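Local coordinates for protein aminomethyltransferase (Bartonella henselae, PDB 3GIR) that is a member of the aminomethyltransferase family, with a folate-binding type domain and a C-terminal barrel domain, and carries a bound sodium ion, at residues A[184-189]-A[236-242]; A[72-76]-A[178-182]; A[171-177]-A[221-227]. All coordinates share one frame; numbering follows the deposited sequence.

Interaction 1 (A[184-189]-A[236-242]); sequences AVLADA and KLLGDSR. With NA (sodium ion), chain B.
Arg242 lays its guanidinium against helix 182-188, with CG2 of Val185 over one face, 3.6 Å from NE, and the carboxylate of Asp188 at its edge. The Asp188 and Arg242 side chains meet at about a right angle, their flat ends 26° apart. NH2 of Arg242 gives a bond of 2.8 Å to Asp188 OD2, reaching that oxygen on its anti side and somewhat out of the carboxylate plane. The same NH2 bonds to OD1 of Asp240, while NE bonds to OD2, so Asp240 is gripped side-on through both syn lone pairs. The anti lone pair of Asp240 OD2 takes the backbone N of Arg242 at 2.9 Å, closing an Asx turn. A bend at chi3 (-72°) folds the arginine back onto this aspartate. Arg242 thus bridges two carboxylates whose nearest oxygens, Asp188 OD2 and Asp240 OD1, are 4.8 Å apart, and its positive charge probably eases their repulsion. Water 1 joins Val185 O to Asp240 OD1, and water 2 joins Asp188 OD2 to Arg242 NH1. Farther along, CD2 of Leu237 packs on Ala189 CB at 4.0 Å, and the extended Lys236 chain brings NZ to within 2.9 Å of Ala189 O, beyond the end of the helix. An Asp-Arg-Asp salt-bridge network therefore ties the C-terminal part of helix 182-188 to the loop after helix 227-238, beside a sodium site made of the main-chain carbonyls of Leu238, Asp240 and Val243, where that helix passes over into strand 243-245, and completed by three waters.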
loop_
_atom_site.group_PDB
_atom_site.type_symbol
_atom_site.label_atom_id
_atom_site.label_comp_id
_atom_site.label_asym_id
_atom_site.label_seq_id
_atom_site.Cartn_x
_atom_site.Cartn_y
_atom_site.Cartn_z
ATOM N N ALA A 184 -3.712 21.107 6.299
ATOM C CA ALA A 184 -3.767 22.234 7.209
ATOM C C ALA A 184 -2.912 21.990 8.453
ATOM O O ALA A 184 -2.140 22.851 8.882
ATOM C CB ALA A 184 -5.229 22.578 7.547
ATOM N N VAL A 185 -2.957 20.749 8.982
ATOM C CA VAL A 185 -2.127 20.357 10.116
ATOM C C VAL A 185 -0.640 20.523 9.747
ATOM O O VAL A 185 0.142 21.055 10.556
ATOM C CB VAL A 185 -2.451 18.902 10.583
ATOM C CG1 VAL A 185 -1.421 18.392 11.573
ATOM C CG2 VAL A 185 -3.843 18.817 11.120
ATOM N N LEU A 186 -0.262 20.023 8.568
ATOM C CA LEU A 186 1.094 20.096 8.099
ATOM C C LEU A 186 1.558 21.551 8.070
ATOM O O LEU A 186 2.597 21.881 8.616
ATOM C CB LEU A 186 1.252 19.471 6.725
ATOM C CG LEU A 186 2.610 19.186 6.203
ATOM C CD1 LEU A 186 3.238 18.005 6.935
ATOM C CD2 LEU A 186 2.624 19.027 4.755
ATOM N N ALA A 187 0.780 22.390 7.423
ATOM C CA ALA A 187 1.089 23.873 7.359
ATOM C C ALA A 187 1.221 24.482 8.755
ATOM O O ALA A 187 2.164 25.186 9.039
ATOM C CB ALA A 187 0.031 24.613 6.550
ATOM N N ASP A 188 0.294 24.185 9.644
ATOM C CA ASP A 188 0.325 24.796 10.980
ATOM C C ASP A 188 1.467 24.271 11.846
ATOM O O ASP A 188 1.859 24.900 12.834
ATOM C CB ASP A 188 -1.018 24.603 11.702
ATOM C CG ASP A 188 -2.181 25.397 11.083
ATOM O OD1 ASP A 188 -2.001 26.243 10.176
ATOM O OD2 ASP A 188 -3.345 25.100 11.472
ATOM N N ALA A 189 1.999 23.094 11.511
ATOM C CA ALA A 189 3.162 22.561 12.184
ATOM C C ALA A 189 4.466 23.155 11.635
ATOM O O ALA A 189 5.555 22.791 12.110
ATOM C CB ALA A 189 3.196 21.014 12.096
ATOM N N LYS A 236 4.802 16.729 18.264
ATOM C CA LYS A 236 4.314 18.005 17.689
ATOM C C LYS A 236 3.061 17.853 16.844
ATOM O O LYS A 236 2.105 18.642 16.948
ATOM C CB LYS A 236 5.450 18.666 16.917
ATOM C CG LYS A 236 5.102 19.953 16.184
ATOM C CD LYS A 236 6.375 20.485 15.517
ATOM C CE LYS A 236 6.233 21.916 15.029
ATOM N NZ LYS A 236 7.441 22.259 14.240
ATOM N N LEU A 237 3.010 16.825 15.975
ATOM C CA LEU A 237 1.801 16.629 15.184
ATOM C C LEU A 237 0.611 16.170 16.022
ATOM O O LEU A 237 -0.512 16.635 15.856
ATOM C CB LEU A 237 2.063 15.588 14.105
ATOM C CG LEU A 237 3.057 15.985 13.086
ATOM C CD1 LEU A 237 3.394 14.759 12.185
ATOM C CD2 LEU A 237 2.592 17.097 12.206
ATOM N N LEU A 238 0.833 15.275 16.956
ATOM C CA LEU A 238 -0.238 14.801 17.863
ATOM C C LEU A 238 -0.833 15.871 18.733
ATOM O O LEU A 238 -2.019 15.817 19.083
ATOM C CB LEU A 238 0.335 13.767 18.792
ATOM C CG LEU A 238 0.454 12.394 18.262
ATOM C CD1 LEU A 238 1.492 11.615 19.093
ATOM C CD2 LEU A 238 -1.036 11.785 18.274
ATOM N N GLY A 239 -0.011 16.858 19.050
ATOM C CA GLY A 239 -0.434 18.020 19.841
ATOM C C GLY A 239 -1.524 18.828 19.156
ATOM O O GLY A 239 -2.259 19.554 19.814
ATOM N N ASP A 240 -1.685 18.682 17.860
ATOM C CA ASP A 240 -2.730 19.401 17.100
ATOM C C ASP A 240 -4.058 18.733 17.445
ATOM O O ASP A 240 -4.158 17.464 17.447
ATOM C CB ASP A 240 -2.446 19.314 15.588
ATOM C CG ASP A 240 -3.328 20.174 14.736
ATOM O OD1 ASP A 240 -2.819 21.019 13.943
ATOM O OD2 ASP A 240 -4.577 20.014 14.802
ATOM N N SER A 241 -5.075 19.529 17.745
ATOM C CA SER A 241 -6.338 18.951 18.203
ATOM C C SER A 241 -7.088 18.177 17.083
ATOM O O SER A 241 -8.001 17.422 17.376
ATOM C CB SER A 241 -7.228 20.064 18.804
ATOM O OG SER A 241 -7.592 20.923 17.726
ATOM N N ARG A 242 -6.670 18.341 15.840
ATOM C CA ARG A 242 -7.274 17.634 14.695
ATOM C C ARG A 242 -6.666 16.205 14.509
ATOM O O ARG A 242 -7.226 15.471 13.699
ATOM C CB ARG A 242 -7.157 18.405 13.420
ATOM C CG ARG A 242 -7.885 19.771 13.516
ATOM C CD ARG A 242 -7.499 20.680 12.451
ATOM N NE ARG A 242 -6.147 21.192 12.637
ATOM C CZ ARG A 242 -5.657 22.255 11.986
ATOM N NH1 ARG A 242 -6.362 22.900 11.029
ATOM N NH2 ARG A 242 -4.446 22.639 12.264
HETATM NA NA NA B . -4.279 15.621 18.903
HETATM O O HOH W 1 -0.204 21.362 13.343
HETATM O O HOH W 2 -5.708 25.506 9.869
HETATM O O HOH W 3 -4.242 17.237 20.817
HETATM O O HOH W 4 -6.717 15.664 19.354
HETATM O O HOH W 5 -4.364 13.879 20.520
#

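Interaction 2 (A[72-76]-A[178-182]); sequences TRAHA and QGPQA
His75, the first residue to leave helix 65-74, and the type I turn Gly179-Ala182 meet backbone to backbone, with the CA atoms of Ala76 and Gly179 4.6 Å apart. The N-H of Gln181 bonds to His75 O at 3.0 Å. Gly179, which has no side chain, brings its CA to 3.1 Å from Thr72 O, and its positive phi (131°) shapes the entry to the turn. Pro180 sets CD 3.3 Å from Arg73 O and CG against the Ala74 carbonyl carbon. His75 and Gln181 run side by side, pointing the same way. ND1 of His75 donates to Gln181 OE1 at 2.7 Å; the oxygen lies in the ring plane, whereas the amide is turned 50° to the ring and receives the N-H from above its own plane. One glutamine thus holds His75 at its main-chain O and at its ring nitrogen. Deeper in, Thr72 CG2 packs 4.0 Å from Gln178 CB, while the Gln178 amide turns away to Thr216 and Ser213. This is a helix-to-strand junction locked onto a strand-to-helix turn, where the adjacent strands 76-80 and 173-178 of the mixed sheet begin and end.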
loop_
_atom_site.group_PDB
_atom_site.type_symbol
_atom_site.label_atom_id
_atom_site.label_comp_id
_atom_site.label_asym_id
_atom_site.label_seq_id
_atom_site.Cartn_x
_atom_site.Cartn_y
_atom_site.Cartn_z
ATOM N N THR A 72 -10.081 9.668 10.589
ATOM C CA THR A 72 -9.201 9.891 9.466
ATOM C C THR A 72 -9.946 10.518 8.318
ATOM O O THR A 72 -9.434 11.396 7.637
ATOM C CB THR A 72 -8.469 8.567 9.028
ATOM O OG1 THR A 72 -7.757 8.006 10.148
ATOM C CG2 THR A 72 -7.514 8.752 7.902
ATOM N N ARG A 73 -11.180 10.072 8.104
ATOM C CA ARG A 73 -11.959 10.597 6.982
ATOM C C ARG A 73 -12.529 12.009 7.268
ATOM O O ARG A 73 -12.889 12.712 6.310
ATOM C CB ARG A 73 -13.035 9.638 6.574
ATOM C CG ARG A 73 -12.520 8.320 5.956
ATOM C CD ARG A 73 -13.277 7.893 4.724
ATOM N NE ARG A 73 -12.980 6.555 4.290
ATOM C CZ ARG A 73 -11.885 6.211 3.619
ATOM N NH1 ARG A 73 -11.012 7.118 3.237
ATOM N NH2 ARG A 73 -11.653 4.951 3.360
ATOM N N ALA A 74 -12.646 12.365 8.534
ATOM C CA ALA A 74 -13.223 13.673 8.958
ATOM C C ALA A 74 -12.197 14.736 9.327
ATOM O O ALA A 74 -12.510 15.953 9.268
ATOM C CB ALA A 74 -14.203 13.423 10.101
ATOM N N HIS A 75 -10.972 14.314 9.689
ATOM C CA HIS A 75 -10.000 15.156 10.362
ATOM C C HIS A 75 -8.587 14.823 9.851
ATOM O O HIS A 75 -8.335 14.916 8.667
ATOM C CB HIS A 75 -10.123 15.056 11.907
ATOM C CG HIS A 75 -11.431 15.548 12.427
ATOM N ND1 HIS A 75 -11.825 16.877 12.321
ATOM C CD2 HIS A 75 -12.470 14.877 12.976
ATOM C CE1 HIS A 75 -13.060 16.988 12.788
ATOM N NE2 HIS A 75 -13.480 15.792 13.184
ATOM N N ALA A 76 -7.689 14.374 10.733
ATOM C CA ALA A 76 -6.348 13.968 10.314
ATOM C C ALA A 76 -5.898 12.828 11.239
ATOM O O ALA A 76 -5.951 12.930 12.466
ATOM C CB ALA A 76 -5.382 15.137 10.408
ATOM N N GLN A 178 -2.943 11.697 7.329
ATOM C CA GLN A 178 -3.966 11.446 6.301
ATOM C C GLN A 178 -5.313 12.004 6.710
ATOM O O GLN A 178 -5.706 11.941 7.852
ATOM C CB GLN A 178 -4.154 9.954 6.061
ATOM C CG GLN A 178 -2.894 9.243 5.700
ATOM C CD GLN A 178 -2.517 9.437 4.229
ATOM O OE1 GLN A 178 -3.315 9.104 3.312
ATOM N NE2 GLN A 178 -1.240 9.830 3.994
ATOM N N GLY A 179 -6.054 12.553 5.731
ATOM C CA GLY A 179 -7.379 13.073 5.954
ATOM C C GLY A 179 -7.573 14.494 5.379
ATOM O O GLY A 179 -6.611 15.159 4.966
ATOM N N PRO A 180 -8.811 14.971 5.454
ATOM C CA PRO A 180 -9.096 16.287 4.904
ATOM C C PRO A 180 -8.476 17.430 5.603
ATOM O O PRO A 180 -8.346 18.497 4.956
ATOM C CB PRO A 180 -10.627 16.354 4.958
ATOM C CG PRO A 180 -10.980 15.408 6.088
ATOM C CD PRO A 180 -10.028 14.282 5.868
ATOM N N GLN A 181 -8.036 17.246 6.841
ATOM C CA GLN A 181 -7.332 18.286 7.555
ATOM C C GLN A 181 -5.822 18.119 7.589
ATOM O O GLN A 181 -5.091 18.884 8.200
ATOM C CB GLN A 181 -7.931 18.520 8.901
ATOM C CG GLN A 181 -9.402 18.913 8.891
ATOM C CD GLN A 181 -9.986 19.060 10.280
ATOM O OE1 GLN A 181 -9.771 18.270 11.196
ATOM N NE2 GLN A 181 -10.773 20.141 10.453
ATOM N N ALA A 182 -5.331 17.063 6.945
ATOM C CA ALA A 182 -3.911 16.775 7.018
ATOM C C ALA A 182 -3.030 17.922 6.506
ATOM O O ALA A 182 -2.013 18.230 7.117
ATOM C CB ALA A 182 -3.570 15.452 6.251
#

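Interaction 3 (A[171-177]-A[221-227])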
loop_
_atom_site.group_PDB
_atom_site.type_symbol
_atom_site.label_atom_id
_atom_site.label_comp_id
_atom_site.label_asym_id
_atom_site.label_seq_id
_atom_site.Cartn_x
_atom_site.Cartn_y
_atom_site.Cartn_z
ATOM N N GLU A 171 17.729 3.725 7.516
ATOM C CA GLU A 171 17.125 3.669 8.859
ATOM C C GLU A 171 16.301 4.936 9.081
ATOM O O GLU A 171 16.832 6.035 9.154
ATOM C CB GLU A 171 18.204 3.559 9.936
ATOM C CG GLU A 171 17.629 3.293 11.305
ATOM C CD GLU A 171 18.628 2.747 12.337
ATOM O OE1 GLU A 171 19.796 3.214 12.332
ATOM O OE2 GLU A 171 18.241 1.871 13.172
ATOM N N ARG A 172 14.988 4.752 9.132
ATOM C CA ARG A 172 14.078 5.871 9.244
ATOM C C ARG A 172 12.856 5.563 10.029
ATOM O O ARG A 172 12.408 4.406 10.126
ATOM C CB ARG A 172 13.576 6.248 7.828
ATOM C CG ARG A 172 14.606 6.749 6.844
ATOM C CD ARG A 172 15.112 8.084 7.146
ATOM N NE ARG A 172 16.073 8.581 6.156
ATOM C CZ ARG A 172 17.390 8.424 6.210
ATOM N NH1 ARG A 172 17.945 7.726 7.177
ATOM N NH2 ARG A 172 18.196 8.952 5.283
ATOM N N VAL A 173 12.255 6.610 10.586
ATOM C CA VAL A 173 10.839 6.577 10.991
ATOM C C VAL A 173 10.058 7.055 9.815
ATOM O O VAL A 173 10.481 7.946 9.099
ATOM C CB VAL A 173 10.593 7.418 12.262
ATOM C CG1 VAL A 173 9.124 7.880 12.404
ATOM C CG2 VAL A 173 11.047 6.622 13.458
ATOM N N LEU A 174 8.885 6.466 9.611
ATOM C CA LEU A 174 7.973 6.845 8.573
ATOM C C LEU A 174 6.607 7.037 9.223
ATOM O O LEU A 174 6.081 6.123 9.904
ATOM C CB LEU A 174 7.851 5.770 7.466
ATOM C CG LEU A 174 7.044 6.185 6.196
ATOM C CD1 LEU A 174 7.645 7.314 5.400
ATOM C CD2 LEU A 174 6.932 4.897 5.347
ATOM N N LEU A 175 6.025 8.218 9.038
ATOM C CA LEU A 175 4.709 8.596 9.581
ATOM C C LEU A 175 3.818 8.926 8.414
ATOM O O LEU A 175 4.249 9.596 7.521
ATOM C CB LEU A 175 4.776 9.805 10.511
ATOM C CG LEU A 175 5.737 9.685 11.680
ATOM C CD1 LEU A 175 5.886 11.028 12.423
ATOM C CD2 LEU A 175 5.210 8.653 12.608
ATOM N N ALA A 176 2.567 8.510 8.430
ATOM C CA ALA A 176 1.577 8.990 7.492
ATOM C C ALA A 176 0.615 9.911 8.226
ATOM O O ALA A 176 0.190 9.634 9.301
ATOM C CB ALA A 176 0.793 7.786 6.920
ATOM N N LEU A 177 0.272 11.030 7.570
ATOM C CA LEU A 177 -0.668 12.037 8.137
ATOM C C LEU A 177 -1.724 12.160 7.058
ATOM O O LEU A 177 -1.478 12.691 5.977
ATOM C CB LEU A 177 -0.010 13.378 8.358
ATOM C CG LEU A 177 -0.924 14.456 8.914
ATOM C CD1 LEU A 177 -1.278 14.158 10.390
ATOM C CD2 LEU A 177 -0.163 15.797 8.816
ATOM N N PHE A 221 -0.135 12.845 3.515
ATOM C CA PHE A 221 1.269 12.941 3.388
ATOM C C PHE A 221 1.933 11.763 4.042
ATOM O O PHE A 221 1.364 11.193 4.976
ATOM C CB PHE A 221 1.838 14.261 3.973
ATOM C CG PHE A 221 1.256 15.484 3.325
ATOM C CD1 PHE A 221 1.908 16.092 2.262
ATOM C CD2 PHE A 221 0.031 15.953 3.745
ATOM C CE1 PHE A 221 1.329 17.218 1.686
ATOM C CE2 PHE A 221 -0.543 17.027 3.102
ATOM C CZ PHE A 221 0.112 17.618 2.116
ATOM N N GLU A 222 3.144 11.456 3.590
ATOM C CA GLU A 222 4.053 10.539 4.320
ATOM C C GLU A 222 5.344 11.308 4.573
ATOM O O GLU A 222 5.874 11.991 3.646
ATOM C CB GLU A 222 4.317 9.288 3.547
ATOM C CG GLU A 222 3.100 8.424 3.325
ATOM C CD GLU A 222 3.469 7.051 2.704
ATOM O OE1 GLU A 222 4.666 6.772 2.316
ATOM O OE2 GLU A 222 2.529 6.267 2.623
ATOM N N ILE A 223 5.859 11.171 5.781
ATOM C CA ILE A 223 7.085 11.870 6.201
ATOM C C ILE A 223 8.093 10.827 6.714
ATOM O O ILE A 223 7.787 10.115 7.655
ATOM C CB ILE A 223 6.806 12.903 7.285
ATOM C CG1 ILE A 223 5.674 13.854 6.899
ATOM C CG2 ILE A 223 8.120 13.669 7.700
ATOM C CD1 ILE A 223 5.102 14.747 8.108
ATOM N N ALA A 224 9.288 10.769 6.111
ATOM C CA ALA A 224 10.356 9.881 6.482
ATOM C C ALA A 224 11.472 10.748 7.026
ATOM O O ALA A 224 11.811 11.768 6.415
ATOM C CB ALA A 224 10.864 9.029 5.284
ATOM N N LEU A 225 11.985 10.388 8.174
ATOM C CA LEU A 225 13.039 11.193 8.803
ATOM C C LEU A 225 13.911 10.332 9.674
ATOM O O LEU A 225 13.581 9.240 10.054
ATOM C CB LEU A 225 12.430 12.363 9.618
ATOM C CG LEU A 225 11.770 12.086 10.968
ATOM C CD1 LEU A 225 11.450 13.515 11.622
ATOM C CD2 LEU A 225 10.487 11.241 10.833
ATOM N N PRO A 226 15.108 10.857 10.032
ATOM C CA PRO A 226 15.960 10.114 10.904
ATOM C C PRO A 226 15.294 9.762 12.222
ATOM O O PRO A 226 14.470 10.511 12.741
ATOM C CB PRO A 226 17.151 11.091 11.132
ATOM C CG PRO A 226 17.115 11.939 9.956
ATOM C CD PRO A 226 15.690 12.149 9.637
ATOM N N ILE A 227 15.658 8.636 12.764
ATOM C CA ILE A 227 15.095 8.107 14.011
ATOM C C ILE A 227 15.248 9.068 15.202
ATOM O O ILE A 227 14.286 9.268 15.937
ATOM C CB ILE A 227 15.571 6.671 14.319
ATOM C CG1 ILE A 227 15.029 5.705 13.250
ATOM C CG2 ILE A 227 15.250 6.243 15.752
ATOM C CD1 ILE A 227 15.712 4.343 13.328
HETATM O O HOH W 6 17.860 7.265 11.421
#
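Phe221 lies near the start of strand 220-225, which pairs antiparallel with strand 173-178 within the mixed sheet of the folate-binding type domain; the axes of 221-225 and 173-177 run at 162° to each other. Its N and O both bond to Leu177, each at 2.8 Å, and Leu177 O lies near the plane of the phenyl ring, at its edge. Glu222 forms a non-hydrogen-bonded pair with Ala176, where the CA atoms close to 4.3 Å. Ile223 bonds twice with Leu175 and joins Phe221 and Leu225 on the sheet face packed by helices 182-188 and 227-238. On the other face, Ala224 CB receives CD1 of Leu174 at 3.6 Å; Leu174 CG is anti to its own backbone N (chi1 -171°). Leu225 closes the last two-bond pair with Val173, their side chains side by side; with chi1 of 75° setting Leu225 CG between its backbone N and carbonyl carbon, CD2 lies 4.0 Å from Val173 CG1. Past Pro226, CG1 of Ile227 lies 4.1 Å from Val173 CG2, the side chains crossing at about a right angle. Just outside the paired strands, a water accepts from Ile227 N at 2.9 Å and donates to Glu171 O, which also receives NH1 of Arg172 from above its carbonyl plane at 2.8 Å.

In the fold
Interaction 3 pairs two central strands of the mixed sheet; the helices of interaction 1 pack on one face, and interaction 2 lies at the strand ends. Strand 173-178 leads through the turn of interaction 2 into helix 182-188, and strand 220-225 leads into helix 227-238, its partner in interaction 1. Leu186 CD2 is 3.8 Å from Phe221 CE1, and Val185 CG1 lies 4.0 Å from Leu177 CD2. Interactions 1 and 2, centres 11 Å apart, meet at Arg242, whose O is 3.2 Å from Ala76 N, a probable hydrogen bond. Gln178 NE2 probably bonds to Phe221 O at 3.1 Å, linking 2 with 3. The sodium ion belongs to interaction 1, about 9 Å from the side chains of Ala76 and Leu177.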